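Local coordinates for probable glutaminase ybaS (Escherichia coli, PDB 1U60), which catalyses the hydrolysis of L-glutamine to L-glutamate and ammonium, at the interface of chains A and B. Residues are numbered along the deposited sequence; one frame, centred on the assembly and turned at random. Chains: chain A/B, Probable glutaminase ybaS.

Contact 1: the interface of chains A and B. Residues chain A 77, 82, 85-86, 91, 236-237; chain B 249, 252.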
ATOM      1  N   LEU A  77     -10.975 -14.123   7.610  1.00  9.00           N
ATOM      2  CA  LEU A  77     -11.038 -14.479   6.198  1.00  8.96           C
ATOM      3  C   LEU A  77     -11.433 -15.940   5.990  1.00  9.66           C
ATOM      4  O   LEU A  77     -12.247 -16.259   5.106  1.00 11.63           O
ATOM      5  CB  LEU A  77      -9.728 -14.149   5.468  1.00  9.22           C
ATOM      6  CG  LEU A  77      -9.371 -12.669   5.230  1.00  9.22           C
ATOM      7  CD1 LEU A  77      -7.902 -12.538   4.947  1.00 10.43           C
ATOM      8  CD2 LEU A  77     -10.216 -12.089   4.099  1.00 10.22           C
ATOM      9  N   PRO A  82     -13.300 -13.045   1.918  1.00 11.04           N
ATOM     10  CA  PRO A  82     -12.787 -11.693   1.679  1.00 10.89           C
ATOM     11  C   PRO A  82     -13.815 -10.631   1.407  1.00 10.88           C
ATOM     12  O   PRO A  82     -13.602  -9.464   1.802  1.00  9.80           O
ATOM     13  CB  PRO A  82     -11.838 -11.864   0.472  1.00 11.14           C
ATOM     14  CG  PRO A  82     -12.320 -13.161  -0.177  1.00 12.35           C
ATOM     15  CD  PRO A  82     -12.760 -14.001   0.924  1.00 10.90           C
ATOM     16  N   VAL A  85     -15.119  -9.443   4.786  1.00  9.70           N
ATOM     17  CA  VAL A  85     -14.157  -8.655   5.481  1.00 10.25           C
ATOM     18  C   VAL A  85     -14.074  -7.245   4.873  1.00  9.58           C
ATOM     19  O   VAL A  85     -14.032  -6.261   5.590  1.00  9.71           O
ATOM     20  CB  VAL A  85     -12.783  -9.354   5.518  1.00 10.39           C
ATOM     21  CG1 VAL A  85     -11.694  -8.392   6.024  1.00 11.23           C
ATOM     22  CG2 VAL A  85     -12.862 -10.587   6.429  1.00 10.32           C
ATOM     23  N   GLN A  86     -14.127  -7.147   3.562  1.00  8.90           N
ATOM     24  CA  GLN A  86     -14.021  -5.825   2.886  1.00 10.30           C
ATOM     25  C   GLN A  86     -15.268  -4.946   3.202  1.00 11.00           C
ATOM     26  O   GLN A  86     -15.149  -3.730   3.448  1.00 10.79           O
ATOM     27  CB  GLN A  86     -13.847  -6.015   1.382  1.00 10.51           C
ATOM     28  CG  GLN A  86     -13.435  -4.724   0.707  1.00 12.65           C
ATOM     29  CD  GLN A  86     -13.210  -4.892  -0.790  1.00 12.69           C
ATOM     30  OE1 GLN A  86     -13.512  -5.954  -1.360  1.00 12.75           O
ATOM     31  NE2 GLN A  86     -12.600  -3.866  -1.416  1.00 14.91           N
ATOM     32  N   ALA A  91     -10.635  -2.326   3.645  1.00  9.65           N
ATOM     33  CA  ALA A  91      -9.327  -2.611   3.091  1.00 11.51           C
ATOM     34  C   ALA A  91      -8.480  -1.328   2.880  1.00 11.39           C
ATOM     35  O   ALA A  91      -7.482  -1.383   2.198  1.00 13.17           O
ATOM     36  CB  ALA A  91      -9.520  -3.346   1.751  1.00 12.47           C
ATOM     37  N   ALA A 236      -2.045  -7.579   1.486  1.00  8.41           N
ATOM     38  CA  ALA A 236      -2.469  -6.282   0.994  1.00  7.44           C
ATOM     39  C   ALA A 236      -2.800  -5.372   2.168  1.00  7.64           C
ATOM     40  O   ALA A 236      -2.356  -4.206   2.211  1.00  7.82           O
ATOM     41  CB  ALA A 236      -3.673  -6.400   0.093  1.00  8.22           C
ATOM     42  N   GLU A 237      -3.540  -5.898   3.134  1.00  6.36           N
ATOM     43  CA  GLU A 237      -3.892  -5.105   4.309  1.00  7.30           C
ATOM     44  C   GLU A 237      -2.628  -4.659   5.056  1.00  6.77           C
ATOM     45  O   GLU A 237      -2.548  -3.480   5.485  1.00  6.73           O
ATOM     46  CB  GLU A 237      -4.816  -5.890   5.247  1.00  8.45           C
ATOM     47  CG  GLU A 237      -6.234  -6.238   4.683  1.00  7.18           C
ATOM     48  CD  GLU A 237      -7.293  -5.179   4.735  1.00 10.45           C
ATOM     49  OE1 GLU A 237      -6.981  -3.952   4.848  1.00 11.64           O
ATOM     50  OE2 GLU A 237      -8.517  -5.591   4.629  1.00 10.47           O
TER
ATOM     51  N   ASP B 249      -8.536  -0.853  -1.451  1.00  9.48           N
ATOM     52  CA  ASP B 249      -9.427  -1.794  -2.123  1.00  8.49           C
ATOM     53  C   ASP B 249      -8.802  -2.375  -3.366  1.00  7.85           C
ATOM     54  O   ASP B 249      -8.991  -3.547  -3.647  1.00  8.00           O
ATOM     55  CB  ASP B 249     -10.746  -1.131  -2.468  1.00  8.56           C
ATOM     56  CG  ASP B 249     -11.397  -0.544  -1.280  1.00 12.97           C
ATOM     57  OD1 ASP B 249     -11.754  -1.320  -0.364  1.00 12.92           O
ATOM     58  OD2 ASP B 249     -11.565   0.697  -1.159  1.00 13.53           O
ATOM     59  N   TYR B 252      -6.185  -4.845  -2.323  1.00  8.64           N
ATOM     60  CA  TYR B 252      -6.856  -6.014  -1.796  1.00  8.20           C
ATOM     61  C   TYR B 252      -7.401  -6.927  -2.893  1.00  9.19           C
ATOM     62  O   TYR B 252      -7.261  -8.158  -2.821  1.00 10.35           O
ATOM     63  CB  TYR B 252      -8.002  -5.478  -0.930  1.00  7.88           C
ATOM     64  CG  TYR B 252      -8.793  -6.445  -0.075  1.00  6.16           C
ATOM     65  CD1 TYR B 252      -8.338  -6.825   1.176  1.00  5.15           C
ATOM     66  CD2 TYR B 252     -10.039  -6.910  -0.498  1.00  7.46           C
ATOM     67  CE1 TYR B 252      -9.046  -7.652   1.981  1.00  6.43           C
ATOM     68  CE2 TYR B 252     -10.784  -7.762   0.327  1.00  5.57           C
ATOM     69  CZ  TYR B 252     -10.285  -8.114   1.561  1.00  6.75           C
ATOM     70  OH  TYR B 252     -10.993  -8.922   2.442  1.00  7.41           O
TER
HETATM   71  O   HOH W   1     -12.786  -0.935   2.057  1.00 16.34           O
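B:Asp249 and B:Tyr252 lie about one turn apart on the alpha-helical segment 247-253, and both point into chain A, where helix 82-88, helix 231-241 and A:Ala91, in the loop beyond the first of these, receive them. This is a helix-packing patch of the dimer of a glutaminase-family enzyme, whose native form is a homotetramer, and B:Tyr252, with 81 Å² hidden by chain A, is its plug. With CG anti to the backbone N (chi1 -172°), the phenol reaches away from its own helix and inserts its hydroxyl beside the start of helix 82-88. There OH donates to the carbonyl O of A:Pro82 at 2.7 Å, in the plane of the ring; the C=O...OH angle is 115°, so the hydroxyl meets the oxygen from the side, a little out of the carbonyl plane. Carbon surrounds this polar end: CD2 of A:Leu77 comes to 3.7 Å of the hydroxyl OH of B:Tyr252, and CB of A:Val85 lies about as near, its side chain running roughly perpendicular to the tyrosine. One side of the ring plane is lined by A:Ala91, whose methyl CB is 3.7 Å from CG of B:Tyr252, by the chain of A:Gln86, and by the carboxylate of A:Glu237. A:Glu237 bends at chi2 and brings OE2 to 3.4 Å from CE1 of B:Tyr252, outside the ring edge and displaced to the same side as A:Ala91, with its plane turned steeply against the ring. A:Gln86 runs antiparallel to the tyrosine, CB passing CE2, and its extended chain carries the amide on to B:Asp249. Its NE2 donates to OD1 of B:Asp249 at 2.9 Å, the acceptor lying in the amide plane while the N-H meets the anti side of the carboxylate, 29° out of its plane. A water ties the same OD1 to the backbone N of A:Ala91, standing 2.7 Å from OD1 of B:Asp249.

Contact 2: the interface of chains A and B. Residues chain A 251-253, 306; chain B 86, 91, 232-233, 236.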
ATOM      1  N   ALA A 251       6.770   0.826   2.671  1.00  8.38           N
ATOM      2  CA  ALA A 251       6.639   0.374   1.286  1.00  8.49           C
ATOM      3  C   ALA A 251       7.679   0.981   0.342  1.00  7.57           C
ATOM      4  O   ALA A 251       8.220   0.316  -0.528  1.00  7.59           O
ATOM      5  CB  ALA A 251       5.247   0.684   0.776  1.00  8.79           C
ATOM      6  N   TYR A 252       7.966   2.274   0.548  1.00  8.06           N
ATOM      7  CA  TYR A 252       8.898   3.066  -0.253  1.00  7.79           C
ATOM      8  C   TYR A 252      10.333   2.567  -0.089  1.00  7.93           C
ATOM      9  O   TYR A 252      11.055   2.416  -1.044  1.00  9.76           O
ATOM     10  CB  TYR A 252       8.759   4.489   0.215  1.00  7.59           C
ATOM     11  CG  TYR A 252       9.427   5.576  -0.590  1.00  4.85           C
ATOM     12  CD1 TYR A 252       8.833   6.090  -1.697  1.00  5.46           C
ATOM     13  CD2 TYR A 252      10.622   6.146  -0.154  1.00  8.37           C
ATOM     14  CE1 TYR A 252       9.399   7.104  -2.423  1.00  5.67           C
ATOM     15  CE2 TYR A 252      11.223   7.175  -0.878  1.00  7.98           C
ATOM     16  CZ  TYR A 252      10.584   7.677  -1.979  1.00  7.18           C
ATOM     17  OH  TYR A 252      11.187   8.692  -2.684  1.00  8.75           O
ATOM     18  N   ARG A 253      10.728   2.273   1.141  1.00  9.65           N
ATOM     19  CA  ARG A 253      12.103   1.862   1.450  1.00 10.35           C
ATOM     20  C   ARG A 253      12.418   0.387   1.369  1.00 10.18           C
ATOM     21  O   ARG A 253      13.507   0.009   0.913  1.00 11.39           O
ATOM     22  CB  ARG A 253      12.475   2.410   2.834  1.00  9.98           C
ATOM     23  CG  ARG A 253      12.665   3.956   2.837  1.00 16.27           C
ATOM     24  CD  ARG A 253      13.925   4.428   2.077  1.00 23.21           C
ATOM     25  NE  ARG A 253      14.011   5.873   1.938  1.00 24.60           N
ATOM     26  CZ  ARG A 253      14.863   6.489   1.090  1.00 28.91           C
ATOM     27  NH1 ARG A 253      15.727   5.815   0.338  1.00 30.84           N
ATOM     28  NH2 ARG A 253      14.884   7.780   1.023  1.00 30.06           N
ATOM     29  N   ASN A 306      11.928  -7.258  -2.600  1.00  8.99           N
ATOM     30  CA  ASN A 306      11.075  -6.070  -2.673  1.00  9.18           C
ATOM     31  C   ASN A 306      10.024  -6.390  -3.721  1.00  9.03           C
ATOM     32  O   ASN A 306      10.385  -6.717  -4.871  1.00  9.57           O
ATOM     33  CB  ASN A 306      11.890  -4.853  -3.117  1.00  8.86           C
ATOM     34  CG  ASN A 306      11.075  -3.559  -3.137  1.00  7.59           C
ATOM     35  OD1 ASN A 306       9.955  -3.551  -3.599  1.00  9.68           O
ATOM     36  ND2 ASN A 306      11.702  -2.441  -2.725  1.00  9.52           N
TER
ATOM     37  N   GLN B  86      11.125  11.857  -0.534  1.00 11.27           N
ATOM     38  CA  GLN B  86      10.473  11.423   0.718  1.00 12.66           C
ATOM     39  C   GLN B  86      10.410  12.564   1.741  1.00 13.15           C
ATOM     40  O   GLN B  86       9.438  12.731   2.480  1.00 12.56           O
ATOM     41  CB  GLN B  86      11.226  10.236   1.273  1.00 12.77           C
ATOM     42  CG  GLN B  86      10.506   9.566   2.439  1.00 13.87           C
ATOM     43  CD  GLN B  86      11.191   8.339   2.951  1.00 14.79           C
ATOM     44  OE1 GLN B  86      12.359   8.110   2.647  1.00 16.77           O
ATOM     45  NE2 GLN B  86      10.450   7.498   3.719  1.00 16.03           N
ATOM     46  N   ALA B  91       5.877   9.810   1.358  1.00 11.27           N
ATOM     47  CA  ALA B  91       5.616   8.492   0.826  1.00 11.67           C
ATOM     48  C   ALA B  91       4.375   7.838   1.428  1.00 12.64           C
ATOM     49  O   ALA B  91       4.182   6.635   1.240  1.00 13.55           O
ATOM     50  CB  ALA B  91       6.864   7.611   1.030  1.00 12.49           C
ATOM     51  N   PRO B 232      11.092   1.181  -8.108  1.00 10.28           N
ATOM     52  CA  PRO B 232      10.330   0.677  -6.967  1.00 11.02           C
ATOM     53  C   PRO B 232       9.701   1.783  -6.118  1.00 10.65           C
ATOM     54  O   PRO B 232       8.642   1.556  -5.530  1.00  9.98           O
ATOM     55  CB  PRO B 232      11.361  -0.142  -6.168  1.00 11.37           C
ATOM     56  CG  PRO B 232      12.366  -0.534  -7.230  1.00 12.23           C
ATOM     57  CD  PRO B 232      12.482   0.665  -8.127  1.00 11.81           C
ATOM     58  N   TYR B 233      10.331   2.953  -6.043  1.00  9.59           N
ATOM     59  CA  TYR B 233       9.764   4.076  -5.293  1.00  9.57           C
ATOM     60  C   TYR B 233       8.464   4.554  -5.949  1.00 10.34           C
ATOM     61  O   TYR B 233       7.475   4.812  -5.269  1.00 10.61           O
ATOM     62  CB  TYR B 233      10.760   5.229  -5.200  1.00 10.06           C
ATOM     63  CG  TYR B 233      12.052   4.845  -4.524  1.00 10.46           C
ATOM     64  CD1 TYR B 233      12.097   4.649  -3.178  1.00  9.83           C
ATOM     65  CD2 TYR B 233      13.238   4.749  -5.237  1.00 11.96           C
ATOM     66  CE1 TYR B 233      13.260   4.295  -2.532  1.00 13.77           C
ATOM     67  CE2 TYR B 233      14.399   4.366  -4.612  1.00 12.65           C
ATOM     68  CZ  TYR B 233      14.416   4.159  -3.256  1.00 12.89           C
ATOM     69  OH  TYR B 233      15.605   3.842  -2.580  1.00 13.70           O
ATOM     70  N   ALA B 236       5.745   1.954  -5.262  1.00  8.35           N
ATOM     71  CA  ALA B 236       5.275   1.959  -3.886  1.00 10.21           C
ATOM     72  C   ALA B 236       4.279   3.078  -3.671  1.00  8.92           C
ATOM     73  O   ALA B 236       3.254   2.912  -3.016  1.00  8.06           O
ATOM     74  CB  ALA B 236       6.449   2.141  -2.912  1.00  8.66           C
TER
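At A:Tyr252 a chi1 of -170° turns the ring away from its own backbone N and out from helix 247-253, while B:Tyr233, on helix 231-241, has CG anti to its carbonyl carbon (chi1 -59°), and these two turns bring the phenols together across the glutaminase dimer interface. The side chains cross at nearly a right angle. B:Tyr233 leads with one edge: CD1 sits 3.4 Å above the plane of the A:Tyr252 ring, over its centre, and CB reaches CE1 of A:Tyr252 at 3.6 Å. This aromatic contact covers the face opposite B:Ala91, clasping the ring between methyl and tyrosine. The same edge of B:Tyr233 also lies against the backbone, CE1 being 3.3 Å from the carbonyl O of A:Tyr252. One turn further on, B:Ala236 sets its methyl CB 3.5 Å from the carbonyl O of A:Ala251, a side chain small enough that the two helices may approach closely. With an alanine in place of A:Tyr252, the CD1 edge of B:Tyr233 would lose the ring beneath it, which is likely to leave a gap towards B:Ala91 and free B:Tyr233 to turn. A kink at the second torsion of A:Arg253 places NE at the edge of the A:Tyr252 ring, in its plane, so that the rim at CE2 points at one guanidinium face, off centre. Its side-on edge grips the amide oxygen of B:Gln86: NE donates to OE1 of B:Gln86 at 2.9 Å and NH2 to the same OE1 at 3.0 Å. The oxygen stays near the guanidinium plane, the NH2 donor arriving almost in line with the C=O bond (161°) and NE more from one side. Two N-H groups on one acceptor should fix which way the B:Gln86 amide is flipped. Together the interlocked rings and the arginine clamp fasten helix 247-253 of one subunit to helices 82-88 and 231-241 of the other, contributing to assembly of the oligomer.

Contact 1 and contact 2 have C-alpha centres about 21 Å apart and belong to one two-fold symmetric interface, in which the chains exchange roles. Both use helix 247-253 of one chain against helices 82-88 and 231-241 of the other; residues 86, 91, 236 and 252 recur in each. Contact 1 shows the hydroxyl end and the aspartate beside it, contact 2 the opposite ring face and the neighbouring arginine, so the two copies, taken together, show complementary sides of the same tyrosine's setting. Because each subunit gives a helix and receives one, the docking occurs twice, consistent with a subunit pairing within the homotetramer.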